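Local coordinates for protein iron transport multicopper oxidase FET3 (Saccharomyces cerevisiae, PDB 1ZPU) that oxidises iron(II) to iron(III) with molecular oxygen, using four bound copper ions, for high-affinity iron uptake through the permease FTR1, at residues A[402-406]-A[426-430]; A[310-314]-A[449-453]. All blocks are in the same frame, centred on the assembly; numbering follows the deposited sequence.

Both contacts lie on the third cupredoxin-like domain and meet at neighbouring strands, 401-406 and 446-452, of one six-stranded sheet; their centres are about 12 Å apart. In each, an irregular loop lies against one of these strands: 426-430 in contact 1, and 310-314, before strand 316-326, in contact 2. Gln-402 joins them, its N 2.8 Å from O of Arg-450 and its OE1 3.0 Å from N of Tyr-311, both probable hydrogen bonds. Ile-404 CD1 also packs 3.4 Å from Arg-450 NE. The side chain of Thr-403 is about 11 Å from that of His-395, a type 2 copper ligand, and that of Phe-451 about 9 Å from that of His-397, a type 3 copper ligand.

Contact 1. Residues A[402-406]-A[426-430]; sequences QTIQR and HPAFP
With CG1 of Ile-404 set between its backbone N and carbonyl carbon (chi1 69°) and the ring of Phe-429 swung beside its own backbone N (chi1 -56°), methyl meets ring in a CH-pi contact on the third cupredoxin-like domain. CD1 of Ile-404 stands 3.5 Å from the Phe-429 ring centroid, only 7° off the ring normal. His-426 takes the opposite face, its CE1 offset toward the rim, so the phenyl group is held between an imidazole and a methyl. The imidazole is fixed within its own loop by a nearly straight bond of 2.7 Å from ND1 of His-426 to O of Pro-427. The strand is irregular here: a classic beta bulge sets Ile-404 and Gln-405 together opposite Val-448. CB of Gln-405 reaches the edge of the Phe-429 ring, while Gln-405 NE2 is hydrogen-bonded to OD1 of Asn-446 and Gln-405 OE1 lies 3.4 Å from CD of Pro-427. Replacing Phe-429 by an alanine would remove this ring and is likely to open a gap between loop and strand, the Ile-404 methyl and His-426 imidazole losing their shared partner. Beyond the ring, Pro-430 closes on the strand backbone, its CD 3.2 Å from O of Ile-404.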
loop_
_atom_site.group_PDB
_atom_site.type_symbol
_atom_site.label_atom_id
_atom_site.label_comp_id
_atom_site.label_asym_id
_atom_site.label_seq_id
_atom_site.Cartn_x
_atom_site.Cartn_y
_atom_site.Cartn_z
ATOM N N GLN A 402 0.544 15.529 3.176
ATOM C CA GLN A 402 1.220 16.111 4.339
ATOM C C GLN A 402 0.646 15.510 5.616
ATOM O O GLN A 402 -0.568 15.540 5.830
ATOM C CB GLN A 402 1.052 17.640 4.385
ATOM C CG GLN A 402 1.519 18.359 3.132
ATOM C CD GLN A 402 1.617 19.871 3.289
ATOM O OE1 GLN A 402 0.918 20.477 4.104
ATOM N NE2 GLN A 402 2.486 20.498 2.482
ATOM N N THR A 403 1.515 14.966 6.463
ATOM C CA THR A 403 1.103 14.438 7.754
ATOM C C THR A 403 1.223 15.535 8.783
ATOM O O THR A 403 2.331 15.895 9.188
ATOM C CB THR A 403 2.002 13.276 8.194
ATOM O OG1 THR A 403 2.050 12.280 7.163
ATOM C CG2 THR A 403 1.463 12.645 9.460
ATOM N N ILE A 404 0.090 16.072 9.216
ATOM C CA ILE A 404 0.112 17.223 10.129
ATOM C C ILE A 404 -0.194 16.871 11.594
ATOM O O ILE A 404 0.202 17.603 12.508
ATOM C CB ILE A 404 -0.776 18.379 9.629
ATOM C CG1 ILE A 404 -2.248 18.000 9.703
ATOM C CG2 ILE A 404 -0.400 18.760 8.202
ATOM C CD1 ILE A 404 -3.146 19.183 9.699
ATOM N N GLN A 405 -0.903 15.763 11.812
ATOM C CA GLN A 405 -1.050 15.168 13.152
ATOM C C GLN A 405 -1.172 13.655 13.079
ATOM O O GLN A 405 -1.856 13.119 12.208
ATOM C CB GLN A 405 -2.247 15.741 13.931
ATOM C CG GLN A 405 -2.525 14.981 15.241
ATOM C CD GLN A 405 -3.397 15.735 16.235
ATOM O OE1 GLN A 405 -3.092 16.867 16.630
ATOM N NE2 GLN A 405 -4.473 15.091 16.670
ATOM N N ARG A 406 -0.492 12.978 13.998
ATOM C CA ARG A 406 -0.647 11.551 14.189
ATOM C C ARG A 406 -0.475 11.236 15.671
ATOM O O ARG A 406 0.645 11.040 16.152
ATOM C CB ARG A 406 0.372 10.780 13.362
ATOM C CG ARG A 406 0.203 9.282 13.518
ATOM C CD ARG A 406 1.520 8.640 13.809
ATOM N NE ARG A 406 1.916 7.852 12.670
ATOM C CZ ARG A 406 3.158 7.715 12.233
ATOM N NH1 ARG A 406 4.159 8.334 12.849
ATOM N NH2 ARG A 406 3.385 6.948 11.157
ATOM N N HIS A 426 -5.854 20.656 19.921
ATOM C CA HIS A 426 -4.803 19.820 19.344
ATOM C C HIS A 426 -3.451 20.523 19.456
ATOM O O HIS A 426 -3.402 21.752 19.486
ATOM C CB HIS A 426 -5.118 19.517 17.869
ATOM C CG HIS A 426 -5.180 20.738 17.002
ATOM N ND1 HIS A 426 -4.052 21.384 16.542
ATOM C CD2 HIS A 426 -6.235 21.441 16.525
ATOM C CE1 HIS A 426 -4.409 22.430 15.819
ATOM N NE2 HIS A 426 -5.727 22.487 15.794
ATOM N N PRO A 427 -2.349 19.749 19.503
ATOM C CA PRO A 427 -1.009 20.354 19.451
ATOM C C PRO A 427 -0.833 21.191 18.177
ATOM O O PRO A 427 -1.497 20.916 17.174
ATOM C CB PRO A 427 -0.081 19.132 19.399
ATOM C CG PRO A 427 -0.897 17.979 19.951
ATOM C CD PRO A 427 -2.306 18.270 19.593
ATOM N N ALA A 428 0.038 22.201 18.213
ATOM C CA ALA A 428 0.357 22.965 17.007
ATOM C C ALA A 428 0.905 22.025 15.917
ATOM O O ALA A 428 1.781 21.203 16.186
ATOM C CB ALA A 428 1.354 24.051 17.325
ATOM N N PHE A 429 0.357 22.133 14.707
ATOM C CA PHE A 429 0.835 21.368 13.557
ATOM C C PHE A 429 2.247 21.829 13.167
ATOM O O PHE A 429 2.623 22.969 13.466
ATOM C CB PHE A 429 -0.092 21.557 12.348
ATOM C CG PHE A 429 -1.536 21.201 12.593
ATOM C CD1 PHE A 429 -2.545 22.109 12.268
ATOM C CD2 PHE A 429 -1.898 19.954 13.097
ATOM C CE1 PHE A 429 -3.890 21.789 12.467
ATOM C CE2 PHE A 429 -3.244 19.622 13.302
ATOM C CZ PHE A 429 -4.240 20.538 12.985
ATOM N N PRO A 430 3.027 20.958 12.486
ATOM C CA PRO A 430 4.348 21.364 11.982
ATOM C C PRO A 430 4.249 22.440 10.903
ATOM O O PRO A 430 3.248 22.497 10.175
ATOM C CB PRO A 430 4.900 20.077 11.367
ATOM C CG PRO A 430 3.707 19.248 11.079
ATOM C CD PRO A 430 2.727 19.554 12.156
#

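Contact 2. Residues A[310-314]-A[449-453]; sequences IYGEP and IRFKA
The guanidinium of Arg-450, on strand 446-452 of a cupredoxin-like sheet, meets the loop 310-314 by one weak hydrogen bond and by packing against its faces. Its NH1 gives the weak hydrogen bond, of 2.9 Å, to O of Tyr-311, bent to 124° although the oxygen lies near the guanidinium plane. The carboxylate of Glu-313 is beyond salt-bridge range, OE2 lying 4.1 Å from NH2 of Arg-450 and well out of the guanidinium plane; it probably adds only a general electrostatic attraction. The firmer charge partner is Glu-381 on the adjacent strand 379-386, whose OE1 forms a salt bridge with NE of Arg-450.

Apolar groups flank the same cation: CG of Pro-314 sits over one face, 3.9 Å from NE of Arg-450, and CD1 of Ile-310 lies over the opposite face. The arginine reaches between them because its chain runs extended from CG to NE (chi2 -170°, chi3 -150°).

The ring of Tyr-311 extends the contact along the strand, packing against its backbone. O of Arg-450 lies at the ring edge and near its plane, and CE1 of Tyr-311 comes 3.7 Å from CA of Phe-451.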
loop_
_atom_site.group_PDB
_atom_site.type_symbol
_atom_site.label_atom_id
_atom_site.label_comp_id
_atom_site.label_asym_id
_atom_site.label_seq_id
_atom_site.Cartn_x
_atom_site.Cartn_y
_atom_site.Cartn_z
ATOM N N ILE A 310 3.091 23.867 5.297
ATOM C CA ILE A 310 1.769 23.300 5.568
ATOM C C ILE A 310 0.696 24.039 4.776
ATOM O O ILE A 310 0.709 25.259 4.718
ATOM C CB ILE A 310 1.430 23.305 7.090
ATOM C CG1 ILE A 310 0.041 22.684 7.344
ATOM C CG2 ILE A 310 1.599 24.712 7.701
ATOM C CD1 ILE A 310 -0.317 22.500 8.812
ATOM N N TYR A 311 -0.214 23.298 4.151
ATOM C CA TYR A 311 -1.272 23.920 3.361
ATOM C C TYR A 311 -2.186 24.728 4.248
ATOM O O TYR A 311 -2.380 24.376 5.410
ATOM C CB TYR A 311 -2.096 22.875 2.623
ATOM C CG TYR A 311 -1.333 22.141 1.548
ATOM C CD1 TYR A 311 -1.248 20.751 1.559
ATOM C CD2 TYR A 311 -0.696 22.836 0.517
ATOM C CE1 TYR A 311 -0.556 20.069 0.576
ATOM C CE2 TYR A 311 0.007 22.162 -0.469
ATOM C CZ TYR A 311 0.068 20.782 -0.428
ATOM O OH TYR A 311 0.751 20.108 -1.399
ATOM N N GLY A 312 -2.739 25.810 3.695
ATOM C CA GLY A 312 -3.661 26.682 4.416
ATOM C C GLY A 312 -4.948 25.979 4.800
ATOM O O GLY A 312 -5.126 24.783 4.544
ATOM N N GLU A 313 -5.862 26.722 5.407
ATOM C CA GLU A 313 -7.109 26.128 5.884
ATOM C C GLU A 313 -7.819 25.290 4.811
ATOM O O GLU A 313 -7.955 25.725 3.667
ATOM C CB GLU A 313 -8.034 27.185 6.505
ATOM C CG GLU A 313 -7.523 27.751 7.842
ATOM C CD GLU A 313 -7.401 26.696 8.951
ATOM O OE1 GLU A 313 -8.266 26.691 9.855
ATOM O OE2 GLU A 313 -6.450 25.873 8.929
ATOM N N PRO A 314 -8.257 24.076 5.187
ATOM C CA PRO A 314 -8.858 23.111 4.267
ATOM C C PRO A 314 -10.181 23.590 3.699
ATOM O O PRO A 314 -11.026 24.086 4.442
ATOM C CB PRO A 314 -9.125 21.888 5.153
ATOM C CG PRO A 314 -8.367 22.115 6.404
ATOM C CD PRO A 314 -8.220 23.572 6.571
ATOM N N ILE A 449 -4.272 14.339 7.736
ATOM C CA ILE A 449 -3.442 14.553 6.564
ATOM C C ILE A 449 -4.079 15.596 5.674
ATOM O O ILE A 449 -5.299 15.754 5.674
ATOM C CB ILE A 449 -3.222 13.257 5.760
ATOM C CG1 ILE A 449 -4.565 12.638 5.351
ATOM C CG2 ILE A 449 -2.401 12.278 6.560
ATOM C CD1 ILE A 449 -4.434 11.505 4.338
ATOM N N ARG A 450 -3.242 16.313 4.928
ATOM C CA ARG A 450 -3.697 17.327 3.985
ATOM C C ARG A 450 -2.975 17.211 2.655
ATOM O O ARG A 450 -1.785 16.883 2.605
ATOM C CB ARG A 450 -3.493 18.729 4.556
ATOM C CG ARG A 450 -4.525 19.122 5.568
ATOM C CD ARG A 450 -4.397 20.578 5.888
ATOM N NE ARG A 450 -4.817 20.819 7.259
ATOM C CZ ARG A 450 -4.617 21.947 7.923
ATOM N NH1 ARG A 450 -4.000 22.968 7.346
ATOM N NH2 ARG A 450 -5.036 22.049 9.172
ATOM N N PHE A 451 -3.712 17.488 1.582
ATOM C CA PHE A 451 -3.165 17.501 0.227
ATOM C C PHE A 451 -4.004 18.397 -0.676
ATOM O O PHE A 451 -5.164 18.655 -0.380
ATOM C CB PHE A 451 -3.064 16.077 -0.355
ATOM C CG PHE A 451 -4.398 15.431 -0.644
ATOM C CD1 PHE A 451 -4.912 15.418 -1.934
ATOM C CD2 PHE A 451 -5.127 14.821 0.368
ATOM C CE1 PHE A 451 -6.130 14.818 -2.201
ATOM C CE2 PHE A 451 -6.340 14.213 0.104
ATOM C CZ PHE A 451 -6.843 14.211 -1.178
ATOM N N LYS A 452 -3.410 18.859 -1.774
ATOM C CA LYS A 452 -4.098 19.681 -2.762
ATOM C C LYS A 452 -4.706 18.801 -3.848
ATOM O O LYS A 452 -4.046 17.912 -4.368
ATOM C CB LYS A 452 -3.107 20.662 -3.389
ATOM C CG LYS A 452 -3.755 21.830 -4.111
ATOM C CD LYS A 452 -2.729 22.593 -4.913
ATOM C CE LYS A 452 -3.325 23.841 -5.499
ATOM N NZ LYS A 452 -2.282 24.593 -6.230
ATOM N N ALA A 453 -5.960 19.044 -4.197
ATOM C CA ALA A 453 -6.573 18.315 -5.302
ATOM C C ALA A 453 -6.109 18.904 -6.636
ATOM O O ALA A 453 -6.819 19.677 -7.284
ATOM C CB ALA A 453 -8.084 18.327 -5.185
#